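Local coordinates for protein serine protease inhibitor (Thermoanaerobacter tengcongensis, PDB 2PEF) that probably inhibits serine-type endopeptidases as a member of the serpin family, and is captured here in the latent state, at residues S31-L36 with I364-V369; E269-M274 with L311-I316. All coordinates share one frame; numbering follows the deposited sequence.

Contact 1: residues S31-L36 with I364-V369; sequences SLISPL and IFIGTV
Ser34 and Ile364 meet through a hydroxyl-to-carbonyl bond: Ser34 OG donates to Ile364 O at 2.8 Å, nearly along the C=O axis. OG stands anti to the backbone N (chi1 174°). It also accepts from Ser37 N, so Ser34 is the N-cap of helix 35-46. Ser34 CB sits over one face of the Phe365 ring, 4.1 Å from the centroid, as a CH-pi contact. An alanine here would keep that contact but would probably leave Ile364 O without its hydroxyl donor and the helix start without its side-chain cap.

Next comes a short antiparallel ladder. Ile33 and Ile366 form the hydrogen-bonded pair, with Ile33 N to Ile366 O and Ile366 N to Ile33 O at 2.9 Å. Their side chains lie side by side, Ile33 CG1 3.7 Å from Ile366 CG2. Pro35 CG also touches this methyl, the two side chains crossing at about a right angle. Leu32 CD1 packs against Phe365 CD2. At the other end Thr368 OG1 accepts from Ser31 N at 3.0 Å, and one water links it to Ser31 OG, which also binds Asp26 N. Thr368 N donates to Ser31 O, which also receives Tyr268 OH.

Ile33, Pro35 and Ile366 lie against helix 7-22. Ile364 and Phe365 form a classic beta bulge opposite Ile355. Strand 32-33 adds to the edge of 362-372, which pairs with 345-357, consistent with serpin sheet B, and leads into helix 35-46.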
ATOM      1  N   SER A  31       4.130  -7.899   8.175  1.00 13.23           N
ATOM      2  CA  SER A  31       3.398  -6.706   7.783  1.00 12.73           C
ATOM      3  C   SER A  31       3.524  -6.454   6.285  1.00 12.24           C
ATOM      4  O   SER A  31       4.509  -6.856   5.654  1.00 12.24           O
ATOM      5  CB  SER A  31       3.912  -5.500   8.571  1.00 12.86           C
ATOM      6  OG  SER A  31       3.822  -5.745   9.963  1.00 16.78           O
ATOM      7  N   LEU A  32       2.514  -5.805   5.714  1.00 11.73           N
ATOM      8  CA  LEU A  32       2.553  -5.401   4.309  1.00 11.58           C
ATOM      9  C   LEU A  32       1.597  -4.254   4.088  1.00 11.77           C
ATOM     10  O   LEU A  32       0.412  -4.364   4.393  1.00 12.22           O
ATOM     11  CB  LEU A  32       2.167  -6.553   3.386  1.00 12.52           C
ATOM     12  CG  LEU A  32       2.118  -6.245   1.883  1.00 11.08           C
ATOM     13  CD1 LEU A  32       3.512  -5.988   1.299  1.00 12.62           C
ATOM     14  CD2 LEU A  32       1.436  -7.370   1.141  1.00 13.46           C
ATOM     15  N   ILE A  33       2.112  -3.150   3.562  1.00 12.93           N
ATOM     16  CA  ILE A  33       1.245  -2.042   3.189  1.00 13.68           C
ATOM     17  C   ILE A  33       1.556  -1.573   1.777  1.00 13.60           C
ATOM     18  O   ILE A  33       2.667  -1.770   1.276  1.00 13.09           O
ATOM     19  CB  ILE A  33       1.301  -0.850   4.188  1.00 15.38           C
ATOM     20  CG1 ILE A  33       2.655  -0.140   4.145  1.00 17.94           C
ATOM     21  CG2 ILE A  33       0.931  -1.305   5.615  1.00 16.42           C
ATOM     22  CD1 ILE A  33       2.581   1.311   4.582  1.00 22.54           C
ATOM     23  N   SER A  34       0.549  -0.992   1.133  1.00 12.77           N
ATOM     24  CA  SER A  34       0.743  -0.253  -0.103  1.00 12.36           C
ATOM     25  C   SER A  34       0.520   1.222   0.164  1.00 13.01           C
ATOM     26  O   SER A  34      -0.628   1.664   0.308  1.00 13.63           O
ATOM     27  CB  SER A  34      -0.216  -0.724  -1.193  1.00 13.44           C
ATOM     28  OG  SER A  34      -0.116   0.099  -2.334  1.00 12.17           O
ATOM     29  N   PRO A  35       1.616   1.994   0.251  1.00 14.03           N
ATOM     30  CA  PRO A  35       1.491   3.434   0.443  1.00 14.34           C
ATOM     31  C   PRO A  35       0.704   4.083  -0.693  1.00 14.08           C
ATOM     32  O   PRO A  35      -0.072   5.003  -0.444  1.00 15.61           O
ATOM     33  CB  PRO A  35       2.943   3.912   0.455  1.00 15.06           C
ATOM     34  CG  PRO A  35       3.734   2.716   0.851  1.00 15.66           C
ATOM     35  CD  PRO A  35       3.029   1.568   0.213  1.00 13.12           C
ATOM     36  N   LEU A  36       0.889   3.590  -1.917  1.00 15.02           N
ATOM     37  CA  LEU A  36       0.158   4.094  -3.080  1.00 14.24           C
ATOM     38  C   LEU A  36      -1.351   3.979  -2.878  1.00 13.57           C
ATOM     39  O   LEU A  36      -2.077   4.947  -3.070  1.00 14.58           O
ATOM     40  CB  LEU A  36       0.571   3.360  -4.360  1.00 14.08           C
ATOM     41  CG  LEU A  36      -0.131   3.775  -5.660  1.00 18.36           C
ATOM     42  CD1 LEU A  36       0.082   5.259  -5.986  1.00 19.18           C
ATOM     43  CD2 LEU A  36       0.336   2.890  -6.808  1.00 16.83           C
ATOM     44  N   ILE A 364       5.711   0.845  -4.041  1.00 11.31           N
ATOM     45  CA  ILE A 364       4.310   0.499  -4.298  1.00 11.79           C
ATOM     46  C   ILE A 364       3.779  -0.360  -3.152  1.00 11.15           C
ATOM     47  O   ILE A 364       2.673  -0.134  -2.663  1.00 11.79           O
ATOM     48  CB  ILE A 364       4.135  -0.245  -5.657  1.00 12.35           C
ATOM     49  CG1 ILE A 364       4.775   0.543  -6.812  1.00 13.58           C
ATOM     50  CG2 ILE A 364       2.662  -0.573  -5.930  1.00 12.71           C
ATOM     51  CD1 ILE A 364       4.143   1.900  -7.106  1.00 19.08           C
ATOM     52  N   PHE A 365       4.587  -1.337  -2.745  1.00 10.90           N
ATOM     53  CA  PHE A 365       4.350  -2.170  -1.570  1.00 10.66           C
ATOM     54  C   PHE A 365       5.605  -2.167  -0.708  1.00  9.80           C
ATOM     55  O   PHE A 365       6.730  -2.101  -1.225  1.00 10.14           O
ATOM     56  CB  PHE A 365       4.026  -3.608  -1.985  1.00  9.88           C
ATOM     57  CG  PHE A 365       2.657  -3.778  -2.584  1.00  8.20           C
ATOM     58  CD1 PHE A 365       2.436  -3.542  -3.942  1.00 10.20           C
ATOM     59  CD2 PHE A 365       1.587  -4.196  -1.792  1.00  8.94           C
ATOM     60  CE1 PHE A 365       1.169  -3.710  -4.500  1.00 11.96           C
ATOM     61  CE2 PHE A 365       0.317  -4.362  -2.338  1.00 10.07           C
ATOM     62  CZ  PHE A 365       0.105  -4.119  -3.691  1.00 10.61           C
ATOM     63  N   ILE A 366       5.416  -2.226   0.606  1.00  9.71           N
ATOM     64  CA  ILE A 366       6.541  -2.330   1.540  1.00  9.78           C
ATOM     65  C   ILE A 366       6.113  -3.170   2.747  1.00  9.43           C
ATOM     66  O   ILE A 366       4.999  -3.025   3.256  1.00  9.44           O
ATOM     67  CB  ILE A 366       7.124  -0.933   1.931  1.00 10.36           C
ATOM     68  CG1 ILE A 366       8.384  -1.082   2.792  1.00  9.84           C
ATOM     69  CG2 ILE A 366       6.066  -0.053   2.606  1.00  9.76           C
ATOM     70  CD1 ILE A 366       9.244   0.183   2.856  1.00  9.18           C
ATOM     71  N   GLY A 367       6.983  -4.076   3.177  1.00  9.47           N
ATOM     72  CA  GLY A 367       6.610  -5.010   4.234  1.00 10.05           C
ATOM     73  C   GLY A 367       7.743  -5.692   4.962  1.00  9.68           C
ATOM     74  O   GLY A 367       8.917  -5.398   4.738  1.00  8.94           O
ATOM     75  N   THR A 368       7.369  -6.605   5.852  1.00 10.78           N
ATOM     76  CA  THR A 368       8.331  -7.351   6.650  1.00 11.77           C
ATOM     77  C   THR A 368       8.015  -8.828   6.565  1.00 11.85           C
ATOM     78  O   THR A 368       6.846  -9.216   6.518  1.00 12.29           O
ATOM     79  CB  THR A 368       8.293  -6.940   8.139  1.00 11.27           C
ATOM     80  OG1 THR A 368       6.952  -7.052   8.636  1.00 11.76           O
ATOM     81  CG2 THR A 368       8.776  -5.509   8.328  1.00 11.61           C
ATOM     82  N   VAL A 369       9.058  -9.651   6.530  1.00 10.05           N
ATOM     83  CA  VAL A 369       8.871 -11.085   6.649  1.00 10.01           C
ATOM     84  C   VAL A 369       9.565 -11.532   7.927  1.00  9.64           C
ATOM     85  O   VAL A 369      10.795 -11.621   7.981  1.00  9.07           O
ATOM     86  CB  VAL A 369       9.406 -11.864   5.427  1.00  9.57           C
ATOM     87  CG1 VAL A 369       9.308 -13.378   5.670  1.00 10.17           C
ATOM     88  CG2 VAL A 369       8.641 -11.476   4.170  1.00  9.94           C
TER
HETATM   89  O   HOH W   1       5.855  -7.214  11.073  1.00 16.87           O

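Contact 2: residues E269-M274 with L311-I316; sequences EYTIKM and LHKTFI
His312 carries Met274 CE over one face of its imidazole, 3.6 Å above the plane and offset toward the rim. The methyl is nearest CG, and the contact is CH-pi in kind. Met274 SD lies obliquely to the same ring. The methionine chain is extended beyond CG, which carries the methyl out to the ring. His312 NE2 has a weak hydrogen bond to Ser34 O, while ND1 is buried with no partner. The Phe315 ring is met at its edge, in plane, by Glu269 CG, 3.7 Å from CD1. The Glu269 carboxylate is turned 73° from that ring. Thr314 OG1 lies near the plane of the Tyr270 ring, at its edge. It is 3.4 Å from Tyr270 CB, which carries the ring, and it bonds to Leu32 O.

Thr271 and Lys313 share the face with Glu269, Phe315 and Leu311. Lys313 NZ donates to Lys147 O. On the opposite face Ile272 CG2 packs on His312 CB.

The backbones form a regular antiparallel ladder. Tyr270 pairs with Thr314, and Ile272 with His312, through two hydrogen bonds each. Thr314 N to Tyr270 O is 2.8 Å and lies in the carbonyl plane. Tyr270 N, 3.0 Å from Thr314 O, stands above that carbonyl's plane.

Strand 310-318 is flanked by 255-273 and 322-331, and the pairing is consistent with the large serpin sheet A. Strand 322-331 follows directly and lies between 310-318 and 158-169, as the inserted reactive-centre loop does in a latent serpin. Leu311, Lys313 and Phe315 bond through their backbones to Ser330, Val328 and Gly326. Helix 275-280 follows Met274, and Tyr270 OH reaches Ser24 O, just past helix 7-22.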
ATOM      1  N   GLU A 269      -1.251 -12.472   4.117  1.00  8.98           N
ATOM      2  CA  GLU A 269      -2.205 -11.373   4.093  1.00 10.76           C
ATOM      3  C   GLU A 269      -1.982 -10.500   5.321  1.00 10.56           C
ATOM      4  O   GLU A 269      -1.429 -10.961   6.324  1.00 10.75           O
ATOM      5  CB  GLU A 269      -3.633 -11.918   4.101  1.00 10.80           C
ATOM      6  CG  GLU A 269      -3.967 -12.830   2.925  1.00 12.91           C
ATOM      7  CD  GLU A 269      -5.312 -13.526   3.075  1.00 13.10           C
ATOM      8  OE1 GLU A 269      -5.712 -13.839   4.221  1.00 14.35           O
ATOM      9  OE2 GLU A 269      -5.972 -13.768   2.042  1.00 15.50           O
ATOM     10  N   TYR A 270      -2.416  -9.242   5.238  1.00 12.66           N
ATOM     11  CA  TYR A 270      -2.292  -8.296   6.348  1.00 13.26           C
ATOM     12  C   TYR A 270      -3.453  -7.318   6.349  1.00 15.08           C
ATOM     13  O   TYR A 270      -3.880  -6.835   5.298  1.00 14.86           O
ATOM     14  CB  TYR A 270      -0.965  -7.534   6.257  1.00 14.47           C
ATOM     15  CG  TYR A 270      -0.571  -6.739   7.491  1.00 15.51           C
ATOM     16  CD1 TYR A 270      -0.360  -7.369   8.720  1.00 15.43           C
ATOM     17  CD2 TYR A 270      -0.362  -5.361   7.415  1.00 15.34           C
ATOM     18  CE1 TYR A 270       0.027  -6.643   9.842  1.00 16.60           C
ATOM     19  CE2 TYR A 270       0.026  -4.626   8.535  1.00 18.23           C
ATOM     20  CZ  TYR A 270       0.216  -5.275   9.743  1.00 16.97           C
ATOM     21  OH  TYR A 270       0.601  -4.556  10.852  1.00 20.89           O
ATOM     22  N   THR A 271      -3.958  -7.038   7.547  1.00 15.23           N
ATOM     23  CA  THR A 271      -5.028  -6.072   7.722  0.50 15.50           C
ATOM     24  C   THR A 271      -4.674  -5.120   8.862  1.00 16.15           C
ATOM     25  O   THR A 271      -4.293  -5.551   9.943  1.00 16.47           O
ATOM     26  CB  THR A 271      -6.380  -6.781   7.970  0.50 15.81           C
ATOM     27  OG1 THR A 271      -6.668  -7.637   6.854  0.50 13.06           O
ATOM     28  CG2 THR A 271      -7.511  -5.772   8.125  0.50 12.42           C
ATOM     29  N   ILE A 272      -4.791  -3.820   8.599  1.00 17.62           N
ATOM     30  CA  ILE A 272      -4.478  -2.816   9.612  1.00 17.03           C
ATOM     31  C   ILE A 272      -5.434  -1.618   9.570  1.00 17.51           C
ATOM     32  O   ILE A 272      -5.812  -1.150   8.495  1.00 18.14           O
ATOM     33  CB  ILE A 272      -2.986  -2.366   9.538  1.00 18.38           C
ATOM     34  CG1 ILE A 272      -2.601  -1.533  10.764  1.00 21.66           C
ATOM     35  CG2 ILE A 272      -2.667  -1.639   8.215  1.00 16.48           C
ATOM     36  CD1 ILE A 272      -1.118  -1.566  11.089  1.00 28.01           C
ATOM     37  N   LYS A 273      -5.827  -1.152  10.752  1.00 17.56           N
ATOM     38  CA  LYS A 273      -6.585   0.084  10.898  1.00 18.25           C
ATOM     39  C   LYS A 273      -5.588   1.236  10.984  1.00 17.46           C
ATOM     40  O   LYS A 273      -4.672   1.214  11.811  1.00 16.34           O
ATOM     41  CB  LYS A 273      -7.460   0.013  12.150  1.00 17.59           C
ATOM     42  CG  LYS A 273      -8.381   1.205  12.366  1.00 22.46           C
ATOM     43  CD  LYS A 273      -9.297   0.957  13.550  1.00 21.37           C
ATOM     44  CE  LYS A 273      -9.899   2.249  14.064  1.00 24.31           C
ATOM     45  NZ  LYS A 273     -10.909   2.015  15.132  1.00 24.70           N
ATOM     46  N   MET A 274      -5.755   2.230  10.114  1.00 18.42           N
ATOM     47  CA  MET A 274      -4.762   3.297   9.970  1.00 18.43           C
ATOM     48  C   MET A 274      -5.067   4.594  10.731  1.00 19.36           C
ATOM     49  O   MET A 274      -4.304   5.554  10.646  1.00 19.54           O
ATOM     50  CB  MET A 274      -4.514   3.584   8.483  1.00 19.09           C
ATOM     51  CG  MET A 274      -3.566   2.586   7.841  1.00 17.15           C
ATOM     52  SD  MET A 274      -3.380   2.831   6.073  1.00 19.46           S
ATOM     53  CE  MET A 274      -1.934   1.822   5.781  1.00 21.40           C
ATOM     54  N   LEU A 311      -9.315   1.551   6.741  1.00 12.63           N
ATOM     55  CA  LEU A 311      -8.901   0.151   6.780  1.00 13.40           C
ATOM     56  C   LEU A 311      -8.044  -0.190   5.569  1.00 13.39           C
ATOM     57  O   LEU A 311      -8.335   0.236   4.454  1.00 13.26           O
ATOM     58  CB  LEU A 311     -10.125  -0.766   6.846  1.00 13.15           C
ATOM     59  CG  LEU A 311      -9.940  -2.266   7.119  1.00 15.28           C
ATOM     60  CD1 LEU A 311      -9.460  -2.525   8.543  1.00 17.18           C
ATOM     61  CD2 LEU A 311     -11.238  -3.018   6.848  1.00 14.66           C
ATOM     62  N   HIS A 312      -6.992  -0.968   5.811  1.00 12.12           N
ATOM     63  CA  HIS A 312      -6.039  -1.370   4.791  1.00 12.25           C
ATOM     64  C   HIS A 312      -5.917  -2.891   4.809  1.00 12.00           C
ATOM     65  O   HIS A 312      -5.684  -3.473   5.862  1.00 12.97           O
ATOM     66  CB  HIS A 312      -4.676  -0.731   5.084  1.00 13.41           C
ATOM     67  CG  HIS A 312      -3.779  -0.635   3.889  1.00 11.84           C
ATOM     68  ND1 HIS A 312      -2.566  -1.281   3.804  1.00 15.89           N
ATOM     69  CD2 HIS A 312      -3.919   0.050   2.733  1.00  9.25           C
ATOM     70  CE1 HIS A 312      -2.001  -0.999   2.643  1.00 10.58           C
ATOM     71  NE2 HIS A 312      -2.803  -0.193   1.974  1.00 17.14           N
ATOM     72  N   LYS A 313      -6.094  -3.520   3.647  1.00 10.93           N
ATOM     73  CA  LYS A 313      -5.936  -4.969   3.494  1.00 11.37           C
ATOM     74  C   LYS A 313      -4.956  -5.231   2.370  1.00 11.36           C
ATOM     75  O   LYS A 313      -5.069  -4.645   1.294  1.00 10.37           O
ATOM     76  CB  LYS A 313      -7.264  -5.650   3.160  1.00 12.01           C
ATOM     77  CG  LYS A 313      -8.249  -5.760   4.305  1.00 15.84           C
ATOM     78  CD  LYS A 313      -9.387  -6.741   3.980  1.00 13.57           C
ATOM     79  CE  LYS A 313      -8.893  -8.179   3.839  1.00 21.25           C
ATOM     80  NZ  LYS A 313     -10.014  -9.167   3.850  1.00 25.50           N
ATOM     81  N   THR A 314      -3.997  -6.118   2.611  1.00 10.90           N
ATOM     82  CA  THR A 314      -2.999  -6.432   1.600  1.00 11.40           C
ATOM     83  C   THR A 314      -2.765  -7.930   1.483  1.00 10.83           C
ATOM     84  O   THR A 314      -3.094  -8.695   2.389  1.00 10.32           O
ATOM     85  CB  THR A 314      -1.654  -5.764   1.900  1.00 12.39           C
ATOM     86  OG1 THR A 314      -1.230  -6.146   3.214  1.00 12.45           O
ATOM     87  CG2 THR A 314      -1.768  -4.243   1.820  1.00 14.33           C
ATOM     88  N   PHE A 315      -2.182  -8.322   0.355  1.00 10.62           N
ATOM     89  CA  PHE A 315      -1.840  -9.704   0.066  1.00 10.59           C
ATOM     90  C   PHE A 315      -0.589  -9.707  -0.802  1.00 11.22           C
ATOM     91  O   PHE A 315      -0.420  -8.831  -1.650  1.00 11.75           O
ATOM     92  CB  PHE A 315      -2.990 -10.390  -0.685  1.00 11.14           C
ATOM     93  CG  PHE A 315      -2.610 -11.704  -1.309  1.00 11.81           C
ATOM     94  CD1 PHE A 315      -2.740 -12.895  -0.598  1.00 15.66           C
ATOM     95  CD2 PHE A 315      -2.115 -11.752  -2.610  1.00 10.95           C
ATOM     96  CE1 PHE A 315      -2.381 -14.110  -1.173  1.00 11.66           C
ATOM     97  CE2 PHE A 315      -1.755 -12.966  -3.196  1.00 13.47           C
ATOM     98  CZ  PHE A 315      -1.888 -14.145  -2.475  1.00 13.72           C
ATOM     99  N   ILE A 316       0.285 -10.684  -0.570  1.00 11.21           N
ATOM    100  CA  ILE A 316       1.459 -10.893  -1.418  1.00 10.85           C
ATOM    101  C   ILE A 316       1.763 -12.380  -1.570  1.00 10.40           C
ATOM    102  O   ILE A 316       1.573 -13.167  -0.635  1.00 11.02           O
ATOM    103  CB  ILE A 316       2.722 -10.147  -0.889  0.50 10.95           C
ATOM    104  CG1 ILE A 316       3.865 -10.235  -1.911  0.50 10.03           C
ATOM    105  CG2 ILE A 316       3.144 -10.686   0.492  0.50 10.34           C
ATOM    106  CD1 ILE A 316       4.907  -9.152  -1.781  0.50 12.21           C
TER

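From the N terminus the chain runs through helix 7-22 to residues 31-36, which later meet 364-369 near the C terminus. Contact 1 thus closes a loop of 327 residues. Within that span, strand 255-273 leads into helix 275-280 and returns as strand 310-318, so contact 2 closes a loop of 36 residues. The smaller loop lies wholly within the larger, and the two do not cross. Their centres are about 9 Å apart, and they touch directly. His312 CE1 packs against Ile33 CA. Contact 1 joins the start of helix 35-46 to the C-terminal strand, and contact 2 pairs strands 255-273 and 310-318, which lie next to it.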